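Local coordinates for protein exopolyphosphatase (Cytophaga hutchinsonii, PDB 3MDQ) that probably hydrolyses inorganic polyphosphate from the chain end, releasing phosphate, as a member of the Ppx/GppA phosphatase family, at residues A[49-63]-A[88-102]. Numbering follows the deposited sequence.
Sequences FITEEAMDRALDTLK and GSNKQVLIDRIKKEV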
# COMPACT_ATOMS: atom_id res chain seq x y z
N PHE A 49 15.58 8.92 9.19
CA PHE A 49 14.90 9.39 10.42
C PHE A 49 13.50 9.89 10.16
O PHE A 49 13.09 10.09 9.00
CB PHE A 49 15.75 10.44 11.16
CG PHE A 49 15.97 11.70 10.39
CD1 PHE A 49 15.02 12.68 10.36
CD2 PHE A 49 17.09 11.85 9.65
CE1 PHE A 49 15.18 13.84 9.62
CE2 PHE A 49 17.28 13.01 8.90
CZ PHE A 49 16.33 14.00 8.91
N ILE A 50 12.74 10.10 11.25
CA ILE A 50 11.43 10.67 11.18
C ILE A 50 11.52 12.10 11.78
O ILE A 50 12.02 12.28 12.89
CB ILE A 50 10.42 9.81 11.96
CG1 ILE A 50 10.43 8.37 11.49
CG2 ILE A 50 8.99 10.39 11.82
CD1 ILE A 50 9.59 7.43 12.50
N THR A 51 11.02 13.11 11.08
CA THR A 51 11.16 14.46 11.57
C THR A 51 10.22 14.70 12.74
O THR A 51 9.24 13.97 12.96
CB THR A 51 10.79 15.49 10.49
OG1 THR A 51 9.39 15.39 10.17
CG2 THR A 51 11.65 15.28 9.22
N GLU A 52 10.50 15.75 13.49
CA GLU A 52 9.57 16.15 14.55
C GLU A 52 8.19 16.51 14.01
O GLU A 52 7.17 16.20 14.65
CB GLU A 52 10.10 17.34 15.36
CG GLU A 52 11.30 17.05 16.20
CD GLU A 52 11.02 16.13 17.38
OE1 GLU A 52 9.86 16.08 17.90
OE2 GLU A 52 11.98 15.43 17.79
N GLU A 53 8.14 17.18 12.86
CA GLU A 53 6.86 17.56 12.29
C GLU A 53 6.05 16.33 11.92
O GLU A 53 4.84 16.28 12.14
CB GLU A 53 7.04 18.50 11.09
CG GLU A 53 7.50 19.90 11.60
CD GLU A 53 8.12 20.78 10.55
OE1 GLU A 53 7.71 20.72 9.37
OE2 GLU A 53 9.00 21.58 10.94
N ALA A 54 6.73 15.32 11.36
CA ALA A 54 6.08 14.08 10.97
C ALA A 54 5.59 13.32 12.20
O ALA A 54 4.49 12.80 12.19
CB ALA A 54 7.03 13.21 10.11
N MSE A 55 6.40 13.28 13.27
CA MSE A 55 5.97 12.62 14.51
C MSE A 55 4.75 13.31 15.09
O MSE A 55 3.83 12.64 15.57
CB MSE A 55 7.10 12.53 15.55
CG MSE A 55 8.18 11.61 15.10
SE MSE A 55 9.45 11.07 16.48
CE MSE A 55 10.60 12.67 16.39
N ASP A 56 4.73 14.64 15.04
CA ASP A 56 3.57 15.39 15.54
C ASP A 56 2.30 15.12 14.72
O ASP A 56 1.21 14.97 15.28
CB ASP A 56 3.90 16.89 15.57
CG ASP A 56 4.79 17.25 16.73
OD1 ASP A 56 4.98 16.38 17.62
OD2 ASP A 56 5.32 18.37 16.74
N ARG A 57 2.43 15.03 13.39
CA ARG A 57 1.29 14.65 12.55
C ARG A 57 0.81 13.24 12.90
O ARG A 57 -0.40 12.98 12.97
CB ARG A 57 1.60 14.75 11.04
CG ARG A 57 1.82 16.16 10.54
CD ARG A 57 1.99 16.22 9.03
NE ARG A 57 3.17 15.54 8.50
CZ ARG A 57 4.36 16.09 8.30
NH1 ARG A 57 4.60 17.37 8.61
NH2 ARG A 57 5.32 15.37 7.74
N ALA A 58 1.75 12.32 13.07
CA ALA A 58 1.41 10.94 13.43
C ALA A 58 0.61 10.87 14.75
O ALA A 58 -0.41 10.18 14.83
CB ALA A 58 2.69 10.01 13.51
N LEU A 59 1.08 11.59 15.76
CA LEU A 59 0.39 11.63 17.04
C LEU A 59 -0.98 12.27 16.94
O LEU A 59 -1.94 11.80 17.54
CB LEU A 59 1.21 12.33 18.14
CG LEU A 59 2.13 11.45 18.96
CD1 LEU A 59 1.31 10.58 19.87
CD2 LEU A 59 3.02 10.61 18.10
N ASP A 60 -1.09 13.34 16.17
CA ASP A 60 -2.39 13.98 15.94
C ASP A 60 -3.37 12.95 15.39
O ASP A 60 -4.47 12.76 15.90
CB ASP A 60 -2.25 15.13 14.95
CG ASP A 60 -3.57 15.82 14.66
OD1 ASP A 60 -4.24 16.25 15.63
OD2 ASP A 60 -3.93 15.95 13.48
N THR A 61 -2.95 12.23 14.37
CA THR A 61 -3.81 11.26 13.74
C THR A 61 -4.15 10.12 14.69
O THR A 61 -5.30 9.69 14.75
CB THR A 61 -3.16 10.71 12.46
OG1 THR A 61 -3.17 11.75 11.47
CG2 THR A 61 -3.92 9.50 11.89
N LEU A 62 -3.16 9.66 15.44
CA LEU A 62 -3.41 8.56 16.37
C LEU A 62 -4.35 8.96 17.53
O LEU A 62 -5.14 8.12 17.99
CB LEU A 62 -2.10 7.91 16.83
CG LEU A 62 -1.39 7.15 15.67
CD1 LEU A 62 0.00 6.77 16.07
CD2 LEU A 62 -2.16 5.93 15.20
N LYS A 63 -4.30 10.23 17.96
CA LYS A 63 -5.23 10.71 18.96
C LYS A 63 -6.65 10.66 18.40
O LYS A 63 -7.58 10.24 19.08
CB LYS A 63 -4.86 12.12 19.43
CG LYS A 63 -3.60 12.17 20.31
CD LYS A 63 -3.24 13.57 20.77
CE LYS A 63 -4.17 14.11 21.88
NZ LYS A 63 -4.07 13.31 23.16
N GLY A 88 13.37 4.21 10.41
CA GLY A 88 13.75 5.42 11.14
C GLY A 88 14.59 5.14 12.35
O GLY A 88 14.26 4.29 13.22
N SER A 89 15.75 5.81 12.40
CA SER A 89 16.68 5.58 13.51
C SER A 89 16.06 5.96 14.84
O SER A 89 16.39 5.36 15.87
CB SER A 89 17.97 6.37 13.33
OG SER A 89 17.67 7.75 13.28
N ASN A 90 15.12 6.90 14.81
CA ASN A 90 14.44 7.38 15.99
C ASN A 90 13.03 6.81 16.15
O ASN A 90 12.22 7.36 16.84
CB ASN A 90 14.40 8.90 16.02
CG ASN A 90 13.67 9.55 14.82
OD1 ASN A 90 13.52 8.95 13.77
ND2 ASN A 90 13.27 10.80 14.98
N LYS A 91 12.77 5.66 15.55
CA LYS A 91 11.45 5.02 15.73
C LYS A 91 11.00 4.84 17.17
O LYS A 91 9.82 4.97 17.47
CB LYS A 91 11.40 3.69 15.03
CG LYS A 91 12.21 2.59 15.64
CD LYS A 91 12.05 1.22 14.89
CE LYS A 91 12.81 0.06 15.56
NZ LYS A 91 14.29 0.26 15.61
N GLN A 92 11.91 4.55 18.08
CA GLN A 92 11.50 4.29 19.45
C GLN A 92 10.98 5.57 20.10
O GLN A 92 10.18 5.48 21.02
CB GLN A 92 12.63 3.73 20.30
CG GLN A 92 12.13 3.02 21.58
CD GLN A 92 11.27 1.82 21.25
OE1 GLN A 92 11.63 1.02 20.37
NE2 GLN A 92 10.14 1.69 21.91
N VAL A 93 11.46 6.74 19.68
CA VAL A 93 10.90 7.98 20.22
C VAL A 93 9.40 8.05 19.88
O VAL A 93 8.57 8.35 20.75
CB VAL A 93 11.62 9.23 19.62
CG1 VAL A 93 10.89 10.52 19.97
CG2 VAL A 93 13.11 9.27 20.09
N LEU A 94 9.08 7.82 18.61
CA LEU A 94 7.68 7.81 18.15
C LEU A 94 6.84 6.74 18.86
O LEU A 94 5.72 7.03 19.32
CB LEU A 94 7.59 7.68 16.63
CG LEU A 94 6.16 7.62 16.06
CD1 LEU A 94 5.38 8.88 16.46
CD2 LEU A 94 6.20 7.45 14.48
N ILE A 95 7.37 5.52 18.96
CA ILE A 95 6.66 4.42 19.59
C ILE A 95 6.36 4.74 21.05
O ILE A 95 5.26 4.53 21.52
CB ILE A 95 7.49 3.14 19.44
CG1 ILE A 95 7.52 2.71 17.97
CG2 ILE A 95 6.94 1.98 20.31
CD1 ILE A 95 8.49 1.58 17.68
N ASP A 96 7.32 5.32 21.75
CA ASP A 96 7.14 5.62 23.18
C ASP A 96 6.14 6.78 23.36
O ASP A 96 5.32 6.77 24.29
CB ASP A 96 8.46 5.95 23.83
CG ASP A 96 9.36 4.73 24.01
OD1 ASP A 96 8.93 3.57 23.71
OD2 ASP A 96 10.51 4.92 24.43
N ARG A 97 6.20 7.76 22.46
CA ARG A 97 5.23 8.89 22.51
C ARG A 97 3.82 8.37 22.28
O ARG A 97 2.89 8.79 22.95
CB ARG A 97 5.60 10.01 21.54
CG ARG A 97 6.86 10.79 21.91
CD ARG A 97 7.18 11.89 20.89
NE ARG A 97 8.46 12.57 21.12
CZ ARG A 97 8.99 13.48 20.28
NH1 ARG A 97 8.37 13.82 19.19
NH2 ARG A 97 10.17 14.01 20.55
N ILE A 98 3.65 7.43 21.34
CA ILE A 98 2.34 6.84 21.08
C ILE A 98 1.81 6.09 22.31
O ILE A 98 0.64 6.18 22.67
CB ILE A 98 2.36 5.92 19.82
CG1 ILE A 98 2.63 6.79 18.59
CG2 ILE A 98 1.04 5.12 19.72
CD1 ILE A 98 2.99 6.00 17.29
N LYS A 99 2.66 5.31 22.96
CA LYS A 99 2.26 4.56 24.14
C LYS A 99 1.81 5.53 25.24
O LYS A 99 0.78 5.31 25.89
CB LYS A 99 3.42 3.67 24.63
CG LYS A 99 3.16 2.92 25.91
CD LYS A 99 1.94 2.02 25.79
CE LYS A 99 1.85 1.04 26.98
NZ LYS A 99 0.70 0.14 26.79
N LYS A 100 2.56 6.61 25.43
CA LYS A 100 2.23 7.58 26.46
C LYS A 100 0.91 8.28 26.16
O LYS A 100 0.07 8.45 27.05
CB LYS A 100 3.35 8.60 26.61
CG LYS A 100 3.09 9.70 27.67
CD LYS A 100 4.39 10.44 27.99
CE LYS A 100 4.16 11.89 28.37
NZ LYS A 100 5.41 12.69 28.15
N GLU A 101 0.73 8.68 24.92
CA GLU A 101 -0.41 9.55 24.55
C GLU A 101 -1.74 8.83 24.45
O GLU A 101 -2.76 9.37 24.89
CB GLU A 101 -0.10 10.20 23.23
CG GLU A 101 -0.91 11.40 22.89
CD GLU A 101 -0.53 12.66 23.66
OE1 GLU A 101 0.62 12.78 24.17
OE2 GLU A 101 -1.41 13.54 23.74
N VAL A 102 -1.74 7.64 23.85
CA VAL A 102 -2.98 6.93 23.55
C VAL A 102 -3.00 5.46 24.03
O VAL A 102 -3.95 4.71 23.81
CB VAL A 102 -3.34 7.00 22.03
CG1 VAL A 102 -3.62 8.45 21.63
CG2 VAL A 102 -2.23 6.35 21.13
O HOH W 1 5.52 13.78 18.50
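G88 passes close to F49, CA to CA 4.2 Å, and the turn it opens swings N90 against the backbone of I50. There the primary amide matches the N-H and C=O of one residue: N90 OD1 takes I50 N in its carbonyl plane at 2.9 Å, while N90 ND2 gives an almost straight bond (177°) to I50 O at 2.8 Å. With CG set between its own N and carbonyl carbon (chi1 60°), N90 faces the loop instead of capping its helix; a leucine here would probably leave I50 N and I50 O without these partners. V93 CG1 touches the selenium of selenomethionine M55, and L94 puts CD1 tightly against L59 CD2, 3.4 Å away. The helices, inclined at 31°, pack side by side along the five-stranded sheet of one actin-like, ribonuclease H-type domain, L94, I98 and L62 all reaching strand 5-11. R97 is long enough to carry its charge past M55 to the exposed E52, a salt bridge with NH1 pointing in the guanidinium plane at E52 OE1 (3.0 Å). Branched L59 suits a knob: CD2 meets L94 and I98, CD1 E101. E101 OE2 receives K63 NZ on its anti lone pair at 2.7 Å, another salt bridge, and V102 CG1 packs on K63's aliphatic stem.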